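Side-chain contacts in nuclear hormone receptor FTZ-F1 (Drosophila melanogaster, PDB 2XHS), which probably regulates transcription as an NR5A-class nuclear receptor, its ligand-binding domain forming a complex with a peptide of the Fushi tarazu protein: residues A33-Q38 with T109-G114; M148-C153 with L185-T190. One frame throughout, in Å; residues are numbered along the deposited sequence.

Contact 1: A33-Q38 with T109-G114; sequences ALLQKQ and TQLNNG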
loop_
_atom_site.group_PDB
_atom_site.type_symbol
_atom_site.label_atom_id
_atom_site.label_comp_id
_atom_site.label_asym_id
_atom_site.label_seq_id
_atom_site.Cartn_x
_atom_site.Cartn_y
_atom_site.Cartn_z
ATOM N N ALA A 33 8.857 -14.849 5.413
ATOM C CA ALA A 33 8.439 -16.221 5.461
ATOM C C ALA A 33 8.278 -16.802 4.090
ATOM O O ALA A 33 8.677 -17.903 3.840
ATOM C CB ALA A 33 7.176 -16.308 6.171
ATOM N N LEU A 34 7.623 -16.070 3.210
ATOM C CA LEU A 34 7.441 -16.498 1.852
ATOM C C LEU A 34 8.781 -16.551 1.196
ATOM O O LEU A 34 9.116 -17.484 0.524
ATOM C CB LEU A 34 6.548 -15.503 1.145
ATOM C CG LEU A 34 6.019 -15.692 -0.259
ATOM C CD1 LEU A 34 4.821 -14.901 -0.388
ATOM C CD2 LEU A 34 6.997 -15.155 -1.171
ATOM N N LEU A 35 9.587 -15.548 1.428
ATOM C CA LEU A 35 10.866 -15.505 0.778
ATOM C C LEU A 35 11.687 -16.682 1.185
ATOM O O LEU A 35 12.387 -17.233 0.390
ATOM C CB LEU A 35 11.615 -14.248 1.159
ATOM C CG LEU A 35 11.450 -12.931 0.445
ATOM C CD1 LEU A 35 12.324 -11.985 1.122
ATOM C CD2 LEU A 35 11.866 -13.043 -0.939
ATOM N N GLN A 36 11.662 -17.046 2.446
ATOM C CA GLN A 36 12.397 -18.218 2.845
ATOM C C GLN A 36 11.815 -19.450 2.253
ATOM O O GLN A 36 12.488 -20.243 1.685
ATOM C CB GLN A 36 12.351 -18.360 4.345
ATOM C CG GLN A 36 12.897 -19.648 4.843
ATOM C CD GLN A 36 14.362 -19.779 4.591
ATOM O OE1 GLN A 36 14.981 -18.895 4.034
ATOM N NE2 GLN A 36 14.924 -20.890 4.994
ATOM N N LYS A 37 10.529 -19.605 2.349
ATOM C CA LYS A 37 9.932 -20.804 1.839
ATOM C C LYS A 37 10.148 -20.952 0.369
ATOM O O LYS A 37 10.319 -22.035 -0.120
ATOM C CB LYS A 37 8.462 -20.830 2.140
ATOM C CG LYS A 37 7.743 -21.840 1.366
ATOM C CD LYS A 37 6.375 -22.034 1.897
ATOM C CE LYS A 37 5.651 -23.052 1.097
ATOM N NZ LYS A 37 4.283 -23.204 1.600
ATOM N N GLN A 38 10.102 -19.866 -0.357
ATOM C CA GLN A 38 10.254 -19.971 -1.778
ATOM C C GLN A 38 11.639 -20.264 -2.224
ATOM O O GLN A 38 11.851 -20.609 -3.345
ATOM C CB GLN A 38 9.741 -18.732 -2.483
ATOM C CG GLN A 38 8.257 -18.544 -2.417
ATOM C CD GLN A 38 7.490 -19.719 -2.890
ATOM O OE1 GLN A 38 7.444 -19.990 -4.062
ATOM N NE2 GLN A 38 6.853 -20.408 -1.984
ATOM N N THR A 109 18.318 -8.152 0.163
ATOM C CA THR A 109 18.610 -9.113 1.186
ATOM C C THR A 109 19.233 -10.333 0.556
ATOM O O THR A 109 19.015 -10.595 -0.580
ATOM C CB THR A 109 17.355 -9.488 1.910
ATOM O OG1 THR A 109 17.679 -10.303 3.020
ATOM C CG2 THR A 109 16.489 -10.259 1.037
ATOM N N GLN A 110 20.053 -11.050 1.296
ATOM C CA GLN A 110 20.673 -12.256 0.805
ATOM C C GLN A 110 19.701 -13.360 1.045
ATOM O O GLN A 110 19.181 -13.495 2.115
ATOM C CB GLN A 110 21.941 -12.543 1.578
ATOM C CG GLN A 110 23.198 -12.101 0.924
ATOM C CD GLN A 110 23.734 -13.140 0.018
ATOM O OE1 GLN A 110 24.602 -12.883 -0.786
ATOM N NE2 GLN A 110 23.215 -14.334 0.135
ATOM N N LEU A 111 19.468 -14.166 0.041
ATOM C CA LEU A 111 18.433 -15.146 0.110
ATOM C C LEU A 111 18.654 -16.458 0.806
ATOM O O LEU A 111 17.712 -17.186 0.988
ATOM C CB LEU A 111 17.961 -15.435 -1.277
ATOM C CG LEU A 111 16.828 -14.547 -1.698
ATOM C CD1 LEU A 111 16.451 -14.968 -3.046
ATOM C CD2 LEU A 111 15.711 -14.755 -0.771
ATOM N N ASN A 112 19.880 -16.733 1.225
ATOM C CA ASN A 112 20.188 -18.009 1.842
ATOM C C ASN A 112 20.395 -18.937 0.670
ATOM O O ASN A 112 20.680 -20.125 0.822
ATOM C CB ASN A 112 19.028 -18.495 2.709
ATOM C CG ASN A 112 18.939 -17.758 4.030
ATOM O OD1 ASN A 112 19.743 -16.871 4.316
ATOM N ND2 ASN A 112 17.957 -18.122 4.845
ATOM N N ASN A 113 20.252 -18.352 -0.513
ATOM C CA ASN A 113 20.496 -19.034 -1.739
ATOM C C ASN A 113 21.773 -18.569 -2.245
ATOM O O ASN A 113 22.296 -19.136 -3.141
ATOM C CB ASN A 113 19.500 -18.594 -2.765
ATOM C CG ASN A 113 18.560 -19.637 -3.084
ATOM O OD1 ASN A 113 18.420 -20.578 -2.342
ATOM N ND2 ASN A 113 17.905 -19.506 -4.196
ATOM N N GLY A 114 22.256 -17.482 -1.700
ATOM C CA GLY A 114 23.411 -16.848 -2.266
ATOM C C GLY A 114 22.875 -15.999 -3.378
ATOM O O GLY A 114 23.601 -15.391 -4.127
#

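Contact 2: M148-C153 with L185-T190; sequences MGDYVC and LDYTLT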
loop_
_atom_site.group_PDB
_atom_site.type_symbol
_atom_site.label_atom_id
_atom_site.label_comp_id
_atom_site.label_asym_id
_atom_site.label_seq_id
_atom_site.Cartn_x
_atom_site.Cartn_y
_atom_site.Cartn_z
HETATM N N MSE A 148 3.199 7.155 11.710
HETATM C CA MSE A 148 2.308 6.042 11.570
HETATM C C MSE A 148 0.903 6.534 11.419
HETATM O O MSE A 148 0.123 5.975 10.723
HETATM C CB MSE A 148 2.422 5.146 12.782
HETATM C CG MSE A 148 1.406 4.031 12.893
HETATM SE SE MSE A 148 1.686 2.529 11.824
HETATM C CE MSE A 148 1.291 1.194 12.989
ATOM N N GLY A 149 0.572 7.597 12.096
ATOM C CA GLY A 149 -0.744 8.157 11.987
ATOM C C GLY A 149 -1.079 8.715 10.642
ATOM O O GLY A 149 -2.150 8.547 10.158
ATOM N N ASP A 150 -0.133 9.403 10.057
ATOM C CA ASP A 150 -0.298 9.970 8.765
ATOM C C ASP A 150 -0.504 8.906 7.753
ATOM O O ASP A 150 -1.305 9.028 6.890
ATOM C CB ASP A 150 0.967 10.697 8.385
ATOM C CG ASP A 150 1.238 11.854 9.235
ATOM O OD1 ASP A 150 0.311 12.567 9.534
ATOM O OD2 ASP A 150 2.376 12.089 9.580
ATOM N N TYR A 151 0.267 7.856 7.863
ATOM C CA TYR A 151 0.259 6.779 6.916
ATOM C C TYR A 151 -1.055 6.054 6.811
ATOM O O TYR A 151 -1.435 5.662 5.764
ATOM C CB TYR A 151 1.402 5.830 7.242
ATOM C CG TYR A 151 1.220 4.407 6.817
ATOM C CD1 TYR A 151 1.381 4.031 5.521
ATOM C CD2 TYR A 151 0.903 3.441 7.720
ATOM C CE1 TYR A 151 1.215 2.769 5.142
ATOM C CE2 TYR A 151 0.728 2.177 7.333
ATOM C CZ TYR A 151 0.895 1.846 6.044
ATOM O OH TYR A 151 0.737 0.569 5.645
ATOM N N VAL A 152 -1.728 5.822 7.906
ATOM C CA VAL A 152 -3.015 5.188 7.848
ATOM C C VAL A 152 -4.107 6.013 7.238
ATOM O O VAL A 152 -4.958 5.516 6.583
ATOM C CB VAL A 152 -3.449 4.627 9.186
ATOM C CG1 VAL A 152 -2.619 3.483 9.515
ATOM C CG2 VAL A 152 -3.270 5.617 10.222
ATOM N N CYS A 153 -4.099 7.305 7.550
ATOM C CA CYS A 153 -5.103 8.223 7.031
ATOM C C CYS A 153 -4.975 8.302 5.520
ATOM O O CYS A 153 -5.968 8.357 4.794
ATOM C CB CYS A 153 -4.934 9.610 7.650
ATOM S SG CYS A 153 -5.086 9.649 9.451
ATOM N N LEU A 185 -6.251 16.293 9.135
ATOM C CA LEU A 185 -5.927 17.662 9.354
ATOM C C LEU A 185 -5.797 17.958 10.817
ATOM O O LEU A 185 -4.913 18.622 11.227
ATOM C CB LEU A 185 -7.006 18.524 8.751
ATOM C CG LEU A 185 -6.930 20.015 8.950
ATOM C CD1 LEU A 185 -5.654 20.542 8.494
ATOM C CD2 LEU A 185 -7.984 20.539 8.116
ATOM N N ASP A 186 -6.698 17.447 11.611
ATOM C CA ASP A 186 -6.684 17.685 13.022
ATOM C C ASP A 186 -5.421 17.141 13.625
ATOM O O ASP A 186 -4.819 17.743 14.463
ATOM C CB ASP A 186 -7.899 16.959 13.589
ATOM C CG ASP A 186 -8.055 17.098 15.064
ATOM O OD1 ASP A 186 -7.702 18.115 15.626
ATOM O OD2 ASP A 186 -8.556 16.174 15.679
ATOM N N TYR A 187 -5.022 15.968 13.198
ATOM C CA TYR A 187 -3.878 15.335 13.768
ATOM C C TYR A 187 -2.678 16.180 13.502
ATOM O O TYR A 187 -1.876 16.408 14.364
ATOM C CB TYR A 187 -3.748 13.931 13.188
ATOM C CG TYR A 187 -2.589 13.129 13.695
ATOM C CD1 TYR A 187 -2.460 12.806 15.012
ATOM C CD2 TYR A 187 -1.626 12.696 12.847
ATOM C CE1 TYR A 187 -1.393 12.087 15.454
ATOM C CE2 TYR A 187 -0.579 11.995 13.286
ATOM C CZ TYR A 187 -0.460 11.689 14.587
ATOM O OH TYR A 187 0.616 10.977 15.013
ATOM N N THR A 188 -2.555 16.674 12.298
ATOM C CA THR A 188 -1.399 17.454 11.986
ATOM C C THR A 188 -1.362 18.673 12.815
ATOM O O THR A 188 -0.330 19.062 13.274
ATOM C CB THR A 188 -1.474 17.967 10.603
ATOM O OG1 THR A 188 -2.650 18.742 10.503
ATOM C CG2 THR A 188 -1.605 16.875 9.685
ATOM N N LEU A 189 -2.492 19.328 12.949
ATOM C CA LEU A 189 -2.532 20.558 13.698
ATOM C C LEU A 189 -2.237 20.440 15.168
ATOM O O LEU A 189 -1.511 21.223 15.700
ATOM C CB LEU A 189 -3.886 21.204 13.503
ATOM C CG LEU A 189 -4.010 21.736 12.100
ATOM C CD1 LEU A 189 -5.304 22.405 11.866
ATOM C CD2 LEU A 189 -2.925 22.685 11.919
ATOM N N THR A 190 -2.886 19.507 15.829
ATOM C CA THR A 190 -2.637 19.239 17.211
ATOM C C THR A 190 -1.301 18.637 17.537
ATOM O O THR A 190 -0.667 19.005 18.496
ATOM C CB THR A 190 -3.645 18.300 17.711
ATOM O OG1 THR A 190 -4.896 18.666 17.175
ATOM C CG2 THR A 190 -3.740 18.404 19.152
#

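Contact 1: A33-Q38 with T109-G114
In the small two-stranded antiparallel sheet that accompanies the helices of this nuclear receptor ligand-binding domain, the turn joining strands 108-110 and 116-118 leans on helix 24-39, with L111 meeting L35 and N112 meeting Q36. Backbones stay apart, the nearest CA pair being Q36 and L111 at 7.3 Å, and side chains bridge the gap. The buried part of the contact is apolar: L35 CD2 touches L111 CD2 at 4.2 Å, branch methyl against branch methyl. L35 sets off from the helix toward the turn, while the CB of L111 points neither toward the helix nor away from it, and the end of the side chain comes nearer. Both leucines are buried; L35 also rests on F117 of the second strand and L50 of helix 47-67, so it ties the sheet to two helices.

The exposed part is polar. Q36 CG stands anti to the backbone N, and a bend at chi2, 66°, swings the amide round to the turn. There OE1 receives a weak hydrogen bond from N112 ND2, 3.2 Å long and bent to 134° at the hydrogen. The two amides lie nearly perpendicular, their planes 78° apart, so they do not stack.

Only 169 Å² is buried over both sides. With a long, bent bond between two exposed amides, the polar pair probably adds little holding force, so the leucine pair probably contributes more than the amides to the attachment of the turn here.

Contact 2: M148-C153 with L185-T190
Y187, whose side chain leaves helix 170-191 toward helix 148-159, brings its ring to G149 and D150 at the start of that helix, a helix-to-helix contact within the predominantly helical ligand-binding domain. The ring is placed there by chi1 of -180°, which sets CG anti to the backbone N. G149 has no side chain, so its CA itself faces the ring, 4.1 Å from Y187 CE2. G149 and Y187 are also the nearest backbone pair, with CA atoms 8.0 Å apart.

D150 approaches the ring at its edge. Its side chain crosses that of Y187 at about a right angle, with carboxylate and ring planes 65° apart, and D150 OD1 lies in the ring plane, 3.8 Å from Y187 CD2. An oxygen placed there faces the electropositive rim of C-H groups rather than the pi cloud, a mildly favourable electrostatic arrangement at most. The stronger partner of the carboxylate is K198, whose NZ forms a salt bridge with OD2; this links the start of helix 148-159 to helix 198-224 and probably helps to balance a buried negative charge.

Beyond the interface, Y187 is anchored at its far end and packed by the N-terminal region, touching L5, V11 and I15: its OH is hydrogen-bonded to the backbone N of E6.

Overall arrangement
Contact 1 comes first along the chain and closes before contact 2 opens, so the two are in series within a single ligand-binding domain. They lie on opposite sides of the chain's centre, with their own centres 36 Å apart and their nearest atoms about 17 Å apart, and share no helix or strand. Contact 1 is partly buried and attaches the hairpin containing strand 108-110 to helix 24-39. The touching residues of contact 2 are all buried, and it joins helix 148-159 to helix 170-191. Because the two do not touch, they are separate attachments in the same fold: one fixes a peripheral sheet to the helical body, the other pairs helices within that body.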